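Side-chain contact in putative uncharacterized protein (PDB 4IVF), which binds glutathione, two molecules per subunit, and probably acts as a glutathione transferase of the GST superfamily: residues F[110-113]-F[114-117]. Residues are numbered along the deposited sequence; the frame is centred on the assembly and turned at random.
With GSH (glutathione), chain J.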
# COMPACT_ATOMS: atom_id res chain seq x y z
N TYR F 110 -1.22 4.03 8.62
CA TYR F 110 -0.42 2.92 9.11
C TYR F 110 -0.72 1.63 8.33
O TYR F 110 0.17 0.80 8.11
CB TYR F 110 -0.59 2.76 10.62
CG TYR F 110 -0.11 3.97 11.41
CD1 TYR F 110 0.92 4.78 10.93
CD2 TYR F 110 -0.69 4.29 12.64
CE1 TYR F 110 1.35 5.89 11.67
CE2 TYR F 110 -0.27 5.39 13.37
CZ TYR F 110 0.75 6.18 12.88
OH TYR F 110 1.15 7.27 13.61
N LEU F 111 -1.97 1.46 7.92
CA LEU F 111 -2.32 0.39 6.99
C LEU F 111 -1.49 0.50 5.71
O LEU F 111 -0.88 -0.48 5.29
CB LEU F 111 -3.81 0.41 6.65
CG LEU F 111 -4.19 -0.57 5.51
CD1 LEU F 111 -3.97 -2.02 5.92
CD2 LEU F 111 -5.64 -0.37 5.06
N ILE F 112 -1.47 1.68 5.09
CA ILE F 112 -0.72 1.85 3.85
C ILE F 112 0.77 1.62 4.07
O ILE F 112 1.43 0.94 3.27
CB ILE F 112 -1.00 3.23 3.17
CG1 ILE F 112 -2.47 3.35 2.76
CG2 ILE F 112 -0.08 3.45 1.97
CD1 ILE F 112 -3.02 2.14 2.08
N PHE F 113 1.30 2.14 5.18
CA PHE F 113 2.68 1.90 5.59
C PHE F 113 2.99 0.41 5.65
O PHE F 113 4.04 -0.04 5.17
CB PHE F 113 2.94 2.55 6.96
CG PHE F 113 4.35 2.35 7.50
CD1 PHE F 113 5.45 2.40 6.66
CD2 PHE F 113 4.56 2.16 8.86
CE1 PHE F 113 6.73 2.23 7.16
CE2 PHE F 113 5.84 1.99 9.36
CZ PHE F 113 6.93 2.03 8.51
N GLN F 114 2.09 -0.38 6.23
CA GLN F 114 2.26 -1.82 6.25
C GLN F 114 2.30 -2.40 4.83
O GLN F 114 3.25 -3.10 4.49
CB GLN F 114 1.17 -2.49 7.09
CG GLN F 114 1.46 -3.97 7.42
CD GLN F 114 1.33 -4.88 6.20
OE1 GLN F 114 0.32 -4.85 5.49
NE2 GLN F 114 2.36 -5.68 5.94
N VAL F 115 1.28 -2.14 4.01
CA VAL F 115 1.24 -2.75 2.67
C VAL F 115 2.29 -2.16 1.72
O VAL F 115 2.68 -2.80 0.74
CB VAL F 115 -0.17 -2.67 2.01
CG1 VAL F 115 -1.23 -3.27 2.93
CG2 VAL F 115 -0.52 -1.23 1.62
N ALA F 116 2.75 -0.95 2.01
CA ALA F 116 3.68 -0.27 1.10
C ALA F 116 5.15 -0.47 1.46
O ALA F 116 6.03 -0.33 0.60
CB ALA F 116 3.35 1.21 1.00
N GLU F 117 5.44 -0.78 2.72
CA GLU F 117 6.84 -0.95 3.11
C GLU F 117 7.10 -2.24 3.88
O GLU F 117 8.02 -2.99 3.55
CB GLU F 117 7.38 0.32 3.82
CG GLU F 117 7.32 1.53 2.87
CD GLU F 117 7.70 2.87 3.50
OE1 GLU F 117 8.79 2.97 4.07
OE2 GLU F 117 6.90 3.82 3.39
N1 GSH J . 5.58 4.39 0.91
CA1 GSH J . 5.96 5.78 0.96
C1 GSH J . 4.95 6.59 0.28
O11 GSH J . 4.84 7.79 0.58
O12 GSH J . 4.21 6.11 -0.60
CB1 GSH J . 7.28 5.95 0.26
CG1 GSH J . 7.95 7.17 0.73
CD1 GSH J . 9.38 7.25 0.20
OE1 GSH J . 9.93 6.29 -0.38
N2 GSH J . 10.13 8.53 0.40
CA2 GSH J . 11.49 8.65 -0.09
C2 GSH J . 12.36 9.06 1.06
O2 GSH J . 11.92 9.90 1.86
CB2 GSH J . 11.54 9.69 -1.13
SG2 GSH J . 10.41 9.35 -2.44
N3 GSH J . 13.69 8.49 1.20
CA3 GSH J . 14.57 8.87 2.29
C3 GSH J . 14.93 7.70 3.13
O31 GSH J . 14.33 6.60 2.98
O32 GSH J . 15.85 7.80 4.01
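Phe113 and Glu117, one helical turn apart, meet where the carboxylate of Glu117 comes up to the edge of the phenyl ring. Glu117 OE1 lies 3.8 Å from Phe113 CE1, close to the ring plane, and the carboxylate is turned 79° from that plane. With chi1 at 179°, the Phe113 ring sits beside its own carbonyl carbon and leans slightly toward the C-terminal end of the helix, while Glu117 reaches back to its edge; the ring also meets Phe154 of helix 137-159. Glu117 OE2 accepts a hydrogen bond from the glutathione amine N1 at 2.9 Å. Both residues belong to helix 102-131 of the all-helical GST C-terminal domain, at the dimer interface. This glutathione is also bound by Thr78 and Arg57 of the second subunit, and the same Arg57 makes a salt bridge to Glu117 OE1. Along the backbone, Gln114 N donates to Tyr110 O (2.9 Å) and Glu117 N to Phe113 O. Gln114 CB rests 3.4 Å from Leu111 O; beyond it the chain bends at chi2 (-72°), and the amide bonds Asn118 through NE2 and Lys20 through OE1. On another side of the helix, Val115 CG1 packs against Leu111 CD1 at 4.2 Å.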